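PDB 6TJA: SVS_variant_AS1 from Streptomyces sp. CWA1, which probably cyclises geranylgeranyl diphosphate to spiroviolene in a metal-dependent, class I terpene synthase reaction, being a variant of a reconstructed ancestral enzyme. Local coordinates for residues P190-L195 against E218-V223; F63-A68 against L298-R303; P117-N122 against A129-A134; R136-S139 against Q145-R148. One frame throughout, in Å; residues are numbered along the deposited sequence.

Interaction 1: residues P190-L195 against E218-V223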
# COMPACT_ATOMS: atom_id res chain seq x y z
N PRO A 190 2.05 9.73 2.71
CA PRO A 190 0.71 10.31 2.74
C PRO A 190 0.71 11.84 2.93
O PRO A 190 -0.22 12.44 2.49
CB PRO A 190 0.08 9.54 3.91
CG PRO A 190 1.23 9.28 4.83
CD PRO A 190 2.31 8.87 3.87
N THR A 191 1.74 12.42 3.56
CA THR A 191 1.90 13.90 3.67
C THR A 191 2.02 14.52 2.26
O THR A 191 1.26 15.47 1.92
CB THR A 191 3.07 14.30 4.58
OG1 THR A 191 2.84 13.73 5.86
CG2 THR A 191 3.21 15.79 4.76
N PHE A 192 2.96 14.02 1.46
CA PHE A 192 3.28 14.54 0.12
C PHE A 192 2.14 14.21 -0.85
O PHE A 192 1.85 15.01 -1.78
CB PHE A 192 4.68 14.07 -0.26
CG PHE A 192 5.78 14.89 0.37
CD1 PHE A 192 6.02 16.19 -0.06
CD2 PHE A 192 6.51 14.43 1.43
CE1 PHE A 192 7.01 16.97 0.51
CE2 PHE A 192 7.51 15.21 2.01
CZ PHE A 192 7.76 16.47 1.54
N ALA A 193 1.44 13.09 -0.62
CA ALA A 193 0.34 12.64 -1.51
C ALA A 193 -0.89 13.53 -1.30
O ALA A 193 -1.81 13.38 -2.07
CB ALA A 193 -0.01 11.17 -1.26
N MET A 194 -0.92 14.40 -0.28
CA MET A 194 -2.01 15.39 -0.08
C MET A 194 -1.76 16.71 -0.83
O MET A 194 -2.67 17.53 -0.83
CB MET A 194 -2.19 15.73 1.39
CG MET A 194 -2.59 14.57 2.24
SD MET A 194 -3.11 15.20 3.81
CE MET A 194 -1.58 15.75 4.55
N LEU A 195 -0.62 16.92 -1.47
CA LEU A 195 -0.36 18.15 -2.21
C LEU A 195 -1.40 18.44 -3.28
O LEU A 195 -1.93 19.49 -3.34
CB LEU A 195 1.04 18.17 -2.80
CG LEU A 195 2.26 18.41 -1.93
CD1 LEU A 195 3.59 18.09 -2.58
CD2 LEU A 195 2.29 19.79 -1.31
N GLU A 218 10.41 10.33 -3.41
CA GLU A 218 11.15 9.56 -2.39
C GLU A 218 12.24 10.45 -1.78
O GLU A 218 12.37 10.46 -0.56
CB GLU A 218 11.64 8.26 -3.01
CG GLU A 218 10.55 7.23 -3.19
CD GLU A 218 11.07 5.81 -3.25
OE1 GLU A 218 12.31 5.65 -3.38
OE2 GLU A 218 10.26 4.85 -3.17
N MET A 219 12.93 11.25 -2.59
CA MET A 219 14.07 12.05 -2.10
C MET A 219 13.51 13.12 -1.17
O MET A 219 14.10 13.35 -0.08
CB MET A 219 14.87 12.65 -3.25
CG MET A 219 15.77 11.57 -3.84
SD MET A 219 17.07 12.08 -4.93
CE MET A 219 16.15 12.17 -6.47
N ALA A 220 12.41 13.75 -1.58
CA ALA A 220 11.77 14.78 -0.76
C ALA A 220 11.44 14.16 0.59
O ALA A 220 11.69 14.80 1.63
CB ALA A 220 10.56 15.32 -1.46
N ILE A 221 10.87 12.95 0.56
CA ILE A 221 10.40 12.21 1.76
C ILE A 221 11.60 11.87 2.64
O ILE A 221 11.50 12.07 3.85
CB ILE A 221 9.56 10.99 1.37
CG1 ILE A 221 8.22 11.44 0.80
CG2 ILE A 221 9.37 10.01 2.52
CD1 ILE A 221 7.46 10.31 0.14
N MET A 222 12.70 11.43 2.05
CA MET A 222 13.89 10.95 2.77
C MET A 222 14.58 12.14 3.44
O MET A 222 15.02 11.99 4.57
CB MET A 222 14.86 10.24 1.83
CG MET A 222 15.96 9.46 2.57
SD MET A 222 15.32 8.02 3.50
CE MET A 222 15.42 6.83 2.19
N VAL A 223 14.62 13.31 2.80
CA VAL A 223 15.25 14.51 3.42
C VAL A 223 14.38 14.95 4.60
O VAL A 223 14.96 15.19 5.68
CB VAL A 223 15.46 15.66 2.42
CG1 VAL A 223 15.96 16.91 3.14
CG2 VAL A 223 16.41 15.25 1.29
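In the helical core of the class I terpene synthase fold, Phe192, on the short helix 188-192, reaches across to Ala220 and Ile221 on the long helix 211-231. CG of Phe192 lies anti to its carbonyl carbon and beside the backbone N (chi1 -80°), which carries the ring toward that helix. Its CD2 atom makes the tightest approach, 3.5 Å from Ile221 CG1, which meets the ring obliquely; the ring and the isoleucine branch run alongside in opposing senses. Ala220 CB sits over one face near the rim, 4.3 Å from Phe192 CZ. At the ring edge, in its plane, stands Leu195 CD1, brought round by a type I turn in which Leu195 N bonds to Phe192 O (3.1 Å). The ring of Phe63 meets that of Phe192 at an inclination of about 45°, and Thr191 OG1 is held by Gly187 O. No hydrogen bond joins the two segments: the contact is buried and made by apolar side chains. Helix 188-192 follows a break after helix 175-185, and the contact packs it on helix 211-231, consistent with the kinked helix that borders the active site in class I terpene synthases.

Interaction 2: residues F63-A68 against L298-R303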
# COMPACT_ATOMS: atom_id res chain seq x y z
N PHE A 63 3.34 23.62 2.87
CA PHE A 63 3.42 22.67 1.78
C PHE A 63 2.60 23.13 0.59
O PHE A 63 2.98 22.93 -0.50
CB PHE A 63 2.90 21.30 2.23
CG PHE A 63 3.90 20.50 2.97
CD1 PHE A 63 4.49 20.98 4.09
CD2 PHE A 63 4.25 19.26 2.52
CE1 PHE A 63 5.41 20.25 4.77
CE2 PHE A 63 5.18 18.52 3.19
CZ PHE A 63 5.75 19.01 4.32
N ALA A 64 1.49 23.79 0.85
CA ALA A 64 0.60 24.26 -0.19
C ALA A 64 0.23 25.72 0.06
O ALA A 64 -0.88 26.04 0.36
CB ALA A 64 -0.63 23.39 -0.22
N PRO A 65 1.20 26.60 -0.08
CA PRO A 65 0.94 27.98 0.27
C PRO A 65 0.09 28.82 -0.68
O PRO A 65 -0.13 29.92 -0.35
CB PRO A 65 2.34 28.55 0.45
CG PRO A 65 3.19 27.73 -0.43
CD PRO A 65 2.56 26.39 -0.57
N THR A 66 -0.35 28.32 -1.83
CA THR A 66 -1.22 29.08 -2.75
C THR A 66 -2.51 28.30 -3.02
O THR A 66 -3.23 28.69 -3.95
CB THR A 66 -0.46 29.48 -4.01
OG1 THR A 66 -0.23 28.29 -4.76
CG2 THR A 66 0.84 30.17 -3.69
N ALA A 67 -2.80 27.29 -2.21
CA ALA A 67 -4.06 26.50 -2.27
C ALA A 67 -5.24 27.47 -2.40
O ALA A 67 -5.42 28.31 -1.48
CB ALA A 67 -4.18 25.66 -1.03
N ALA A 68 -6.01 27.35 -3.49
CA ALA A 68 -7.06 28.33 -3.86
C ALA A 68 -8.27 28.14 -2.95
O ALA A 68 -8.92 29.15 -2.61
CB ALA A 68 -7.40 28.19 -5.34
N LEU A 298 6.82 19.64 -3.45
CA LEU A 298 7.93 18.85 -2.85
C LEU A 298 8.96 19.83 -2.27
O LEU A 298 9.39 19.64 -1.12
CB LEU A 298 8.57 17.95 -3.90
CG LEU A 298 7.69 16.88 -4.55
CD1 LEU A 298 8.51 16.15 -5.61
CD2 LEU A 298 7.13 15.89 -3.53
N ARG A 299 9.33 20.86 -3.04
CA ARG A 299 10.36 21.84 -2.61
C ARG A 299 9.84 22.57 -1.37
O ARG A 299 10.58 22.59 -0.36
CB ARG A 299 10.71 22.77 -3.77
CG ARG A 299 11.38 22.08 -4.94
CD ARG A 299 11.54 23.00 -6.14
NE ARG A 299 12.51 24.03 -5.83
CZ ARG A 299 13.82 24.00 -6.13
NH1 ARG A 299 14.34 22.96 -6.75
NH2 ARG A 299 14.59 25.00 -5.76
N HIS A 300 8.61 23.10 -1.42
CA HIS A 300 7.96 23.84 -0.31
C HIS A 300 7.88 22.94 0.92
O HIS A 300 8.08 23.45 2.02
CB HIS A 300 6.54 24.32 -0.71
CG HIS A 300 6.52 25.58 -1.48
ND1 HIS A 300 7.30 26.67 -1.13
CD2 HIS A 300 5.79 25.98 -2.55
CE1 HIS A 300 7.04 27.69 -1.93
NE2 HIS A 300 6.14 27.28 -2.83
N GLY A 301 7.53 21.67 0.71
CA GLY A 301 7.43 20.63 1.76
C GLY A 301 8.77 20.40 2.46
O GLY A 301 8.77 20.48 3.65
N ILE A 302 9.86 20.14 1.72
CA ILE A 302 11.21 19.87 2.30
C ILE A 302 11.57 21.05 3.21
O ILE A 302 11.84 20.83 4.38
CB ILE A 302 12.28 19.65 1.23
CG1 ILE A 302 12.04 18.38 0.40
CG2 ILE A 302 13.68 19.64 1.85
CD1 ILE A 302 12.91 18.29 -0.84
N ARG A 303 11.55 22.26 2.65
CA ARG A 303 11.86 23.52 3.38
C ARG A 303 10.91 23.72 4.56
O ARG A 303 11.38 24.02 5.67
CB ARG A 303 11.73 24.72 2.44
CG ARG A 303 12.06 26.06 3.08
CD ARG A 303 13.33 26.06 3.92
NE ARG A 303 13.45 27.39 4.44
CZ ARG A 303 14.46 28.22 4.21
NH1 ARG A 303 15.53 27.84 3.52
NH2 ARG A 303 14.43 29.44 4.71
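Phe63, in the loop after helix 56-61, lays its ring flat against the backbone of Gly301 on helix 289-309. CB points away from the helix, and the turn about chi1 (-82°), with CG anti to the carbonyl carbon, brings the ring back. CG then lies 3.7 Å from Gly301 CA, and CE2 comes to 3.4 Å from the same atom. At the tip, CZ is 3.4 Å from Gly301 O. Gly301 CA sits almost exactly over the ring centre, 3.3 Å from the centroid and 9° off the normal, a close CH-pi contact. A CB on Gly301 would clash with Phe63 CE2; its absence lets the two backbones approach to 4.5 Å between Phe63 CA and Gly301 CA. With an alanine here instead of Phe63, the Gly301 backbone would probably lose its aromatic cover, and a gap would open beside Phe59 and Phe60, whose rings also meet this one. A second CH-pi contact flanks the first: Pro65 CG stands over one face of the His300 imidazole, displaced toward its rim, 3.9 Å from its centroid and 15° off the normal. The polar side of that imidazole is engaged as well, ND1 hydrogen-bonding to Glu18 O, which should fix the ring's rotation. Phe63 O, meanwhile, rests against His300 CB at 3.8 Å. Two CH-pi contacts, one of them on a helix glycine, thus pack the loop on helix 289-309 in the all-helical terpene synthase fold.

Interaction 3: residues P117-N122 against A129-A134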
# COMPACT_ATOMS: atom_id res chain seq x y z
N PRO A 117 -16.13 3.55 3.75
CA PRO A 117 -16.94 4.45 4.56
C PRO A 117 -17.95 3.74 5.42
O PRO A 117 -18.32 4.27 6.42
CB PRO A 117 -17.64 5.32 3.52
CG PRO A 117 -16.89 5.16 2.30
CD PRO A 117 -16.29 3.80 2.32
N SER A 118 -18.36 2.55 5.04
CA SER A 118 -19.34 1.74 5.83
C SER A 118 -18.65 1.10 7.05
O SER A 118 -19.35 0.66 7.98
CB SER A 118 -20.04 0.72 4.97
OG SER A 118 -19.12 -0.11 4.28
N ALA A 119 -17.32 1.07 7.07
CA ALA A 119 -16.53 0.51 8.18
C ALA A 119 -16.98 1.15 9.50
O ALA A 119 -17.26 2.39 9.50
CB ALA A 119 -15.05 0.74 7.92
N GLU A 120 -17.00 0.34 10.55
CA GLU A 120 -17.34 0.72 11.90
C GLU A 120 -16.08 0.80 12.72
O GLU A 120 -15.14 0.14 12.43
CB GLU A 120 -18.36 -0.26 12.47
CG GLU A 120 -19.77 0.29 12.36
CD GLU A 120 -20.83 -0.77 12.39
OE1 GLU A 120 -20.69 -1.71 13.16
OE2 GLU A 120 -21.81 -0.65 11.64
N ASP A 121 -16.05 1.67 13.70
CA ASP A 121 -14.87 1.90 14.51
C ASP A 121 -14.31 0.86 15.45
O ASP A 121 -13.12 0.80 15.62
CB ASP A 121 -14.95 3.26 15.21
CG ASP A 121 -15.81 3.25 16.42
OD1 ASP A 121 -16.63 4.15 16.56
OD2 ASP A 121 -15.70 2.34 17.23
N ASN A 122 -15.19 0.10 16.08
CA ASN A 122 -14.89 -0.86 17.12
C ASN A 122 -14.03 -0.36 18.30
O ASN A 122 -12.97 -0.87 18.58
CB ASN A 122 -14.60 -2.28 16.62
CG ASN A 122 -13.30 -2.40 15.90
OD1 ASN A 122 -12.28 -2.01 16.40
ND2 ASN A 122 -13.33 -2.96 14.70
N ALA A 129 -12.60 10.01 13.25
CA ALA A 129 -11.81 11.19 12.83
C ALA A 129 -11.20 10.98 11.43
O ALA A 129 -11.36 11.89 10.56
CB ALA A 129 -10.75 11.47 13.88
N LEU A 130 -10.52 9.84 11.20
CA LEU A 130 -9.91 9.52 9.89
C LEU A 130 -11.01 9.46 8.84
O LEU A 130 -10.76 9.89 7.71
CB LEU A 130 -9.14 8.18 9.94
CG LEU A 130 -8.40 7.83 8.65
CD1 LEU A 130 -7.39 8.92 8.29
CD2 LEU A 130 -7.70 6.48 8.73
N GLN A 131 -12.17 8.92 9.18
CA GLN A 131 -13.26 8.71 8.20
C GLN A 131 -13.84 10.06 7.76
O GLN A 131 -14.30 10.15 6.60
CB GLN A 131 -14.33 7.77 8.76
CG GLN A 131 -13.89 6.31 8.74
CD GLN A 131 -15.01 5.39 9.13
OE1 GLN A 131 -15.62 5.58 10.18
NE2 GLN A 131 -15.29 4.39 8.31
N ASP A 132 -13.85 11.04 8.66
CA ASP A 132 -14.31 12.42 8.40
C ASP A 132 -13.33 13.07 7.42
O ASP A 132 -13.77 13.62 6.39
CB ASP A 132 -14.38 13.25 9.68
CG ASP A 132 -14.95 14.64 9.43
OD1 ASP A 132 -16.16 14.74 9.10
OD2 ASP A 132 -14.17 15.58 9.49
N ILE A 133 -12.03 12.96 7.71
CA ILE A 133 -10.97 13.43 6.79
C ILE A 133 -11.21 12.76 5.44
O ILE A 133 -11.28 13.48 4.46
CB ILE A 133 -9.56 13.14 7.32
CG1 ILE A 133 -9.24 13.98 8.56
CG2 ILE A 133 -8.54 13.35 6.21
CD1 ILE A 133 -8.14 13.39 9.44
N ALA A 134 -11.36 11.43 5.41
CA ALA A 134 -11.56 10.68 4.14
C ALA A 134 -12.77 11.22 3.38
O ALA A 134 -12.68 11.32 2.15
CB ALA A 134 -11.70 9.21 4.40
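Gln131, on helix 126-140, spans the gap to the loop 117-122 with one straight hydrogen bond: NE2 donates to Ala119 O at 3.0 Å, with an N-H...O angle of 164°. The acceptor lies in the plane of the Gln131 amide, yet the donor stands above the Ala119 carbonyl plane, 42° out of it. Ala119 CB packs against the same nitrogen, 3.7 Å from NE2, while Pro117 O comes within 3.6 Å of NE2 without bonding. The glutamine chain runs extended beyond CG (chi2 -173°), which carries the amide out to the loop. A second, weak hydrogen bond runs from NE2 to Ala113 O in the final turn of helix 100-115. A leucine in place of Gln131 would probably leave Ala119 O without this donor and let the loop shift away from the helix. The loop also meets the second subunit: Ser118 OG hydrogen-bonds to Pro348 O of that chain. The contact is at the surface; the same helix 126-140 packs through Leu130 on Val110 and Leu114 of helix 100-115 and through Ile133 on Leu78 and Trp82 of helix 70-91.

Interaction 4: residues R136-S139 against Q145-R148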
# COMPACT_ATOMS: atom_id res chain seq x y z
N ARG A 136 -14.11 14.21 3.50
CA ARG A 136 -13.64 15.50 2.92
C ARG A 136 -12.87 15.23 1.62
O ARG A 136 -13.17 15.87 0.61
CB ARG A 136 -12.82 16.26 3.96
CG ARG A 136 -13.66 16.79 5.11
CD ARG A 136 -12.85 17.27 6.29
NE ARG A 136 -13.70 17.63 7.43
CZ ARG A 136 -14.06 18.86 7.78
NH1 ARG A 136 -13.67 19.92 7.10
NH2 ARG A 136 -14.84 19.02 8.82
N PHE A 137 -11.90 14.31 1.63
CA PHE A 137 -11.00 14.06 0.47
C PHE A 137 -11.86 13.61 -0.70
O PHE A 137 -11.56 14.02 -1.81
CB PHE A 137 -9.93 13.02 0.79
CG PHE A 137 -8.80 13.50 1.65
CD1 PHE A 137 -8.78 14.78 2.18
CD2 PHE A 137 -7.75 12.65 1.95
CE1 PHE A 137 -7.72 15.21 2.96
CE2 PHE A 137 -6.68 13.09 2.71
CZ PHE A 137 -6.67 14.37 3.21
N ARG A 138 -12.89 12.81 -0.46
CA ARG A 138 -13.76 12.28 -1.53
C ARG A 138 -14.72 13.38 -2.03
O ARG A 138 -15.15 13.27 -3.15
CB ARG A 138 -14.57 11.07 -1.05
CG ARG A 138 -13.71 9.84 -0.78
CD ARG A 138 -14.50 8.55 -0.64
NE ARG A 138 -13.56 7.45 -0.64
CZ ARG A 138 -13.02 6.88 0.44
NH1 ARG A 138 -13.33 7.28 1.67
NH2 ARG A 138 -12.18 5.86 0.27
N SER A 139 -15.04 14.39 -1.21
CA SER A 139 -15.97 15.49 -1.58
C SER A 139 -15.36 16.34 -2.70
O SER A 139 -16.13 16.76 -3.55
CB SER A 139 -16.39 16.35 -0.40
OG SER A 139 -15.31 17.12 0.12
N GLN A 145 -7.01 10.62 -7.12
CA GLN A 145 -6.16 11.29 -6.09
C GLN A 145 -6.40 10.62 -4.74
O GLN A 145 -5.41 10.42 -4.01
CB GLN A 145 -6.47 12.77 -6.00
CG GLN A 145 -6.07 13.55 -7.25
CD GLN A 145 -6.64 14.94 -7.18
OE1 GLN A 145 -7.85 15.12 -6.95
NE2 GLN A 145 -5.78 15.93 -7.32
N VAL A 146 -7.65 10.28 -4.43
CA VAL A 146 -8.01 9.54 -3.18
C VAL A 146 -7.23 8.21 -3.15
O VAL A 146 -6.65 7.90 -2.09
CB VAL A 146 -9.52 9.37 -3.02
CG1 VAL A 146 -9.87 8.40 -1.90
CG2 VAL A 146 -10.21 10.71 -2.76
N ARG A 147 -7.12 7.49 -4.26
CA ARG A 147 -6.41 6.19 -4.24
C ARG A 147 -4.92 6.44 -4.04
O ARG A 147 -4.29 5.65 -3.34
CB ARG A 147 -6.65 5.38 -5.51
CG ARG A 147 -8.04 4.75 -5.59
CD ARG A 147 -8.43 3.84 -4.43
NE ARG A 147 -7.75 2.56 -4.41
CZ ARG A 147 -7.84 1.69 -3.41
NH1 ARG A 147 -8.56 1.98 -2.34
NH2 ARG A 147 -7.21 0.52 -3.49
N ARG A 148 -4.37 7.49 -4.64
CA ARG A 148 -2.95 7.86 -4.43
C ARG A 148 -2.74 8.06 -2.93
O ARG A 148 -1.73 7.55 -2.43
CB ARG A 148 -2.57 9.07 -5.28
CG ARG A 148 -2.57 8.80 -6.78
CD ARG A 148 -2.31 10.06 -7.60
NE ARG A 148 -2.34 9.80 -9.03
CZ ARG A 148 -2.13 10.71 -10.00
NH1 ARG A 148 -1.81 11.97 -9.70
NH2 ARG A 148 -2.18 10.35 -11.26
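Val146 fits against the backbone and side chains of Phe137 and Arg138, overlapping them across the short connection between helix 126-140 and helix 143-169. Two consecutive helices of the all-helical terpene synthase fold meet here, and the isopropyl group is divided between its two neighbours. CG2, anti to the carbonyl carbon of its own residue, faces the Phe137 backbone and lies 3.7 Å from Phe137 O and 4.2 Å from Phe137 CB. CG1, anti to the backbone N (chi1 169°), turns instead to the arginine, 4.0 Å from Arg138 NE and 4.1 Å from Arg138 NH2. The Arg138 chain, extended from CG to NE, runs roughly perpendicular to the valine side chain. Its aliphatic part joins in, CG of Arg138 lying 4.1 Å from Val146 CG2, whereas the guanidinium meets CG1 obliquely. All of this is van der Waals packing, with no hydrogen bond between the segments. The Phe137 ring leads away from Val146 and instead meets Phe149 edge-to-face, also touching Ala75, and so carries the junction inward. Arg138 NH2 hydrogen-bonds to Leu114 O at the end of helix 100-115, which ties that helix to the same corner. Arg147 is turned to Glu115, with which its NH1 forms a salt bridge that probably tempers the like charge nearby: Arg138 NH2 and Arg147 NH1 remain 5.9 Å apart.

From the N terminus, interaction 2 opens first, at 63-68, and closes last, at 298-303, so its loop encloses the other three. Within it they follow in series without crossing: interaction 3 closes a short loop at the start of helix 126-140, interaction 4 joins that helix to helix 143-169, and interaction 1 links helix 188-192 to helix 211-231. Interactions 3 and 4 share helix 126-140 and touch where Pro117 meets Arg138. Met194 SD packs on Phe137 CZ, joining interactions 4 and 1, and Phe192 and Leu195 carry the packing on to Phe63 and Leu298 of interaction 2. The contacts thus run from the surface loop through the core to helix 289-309.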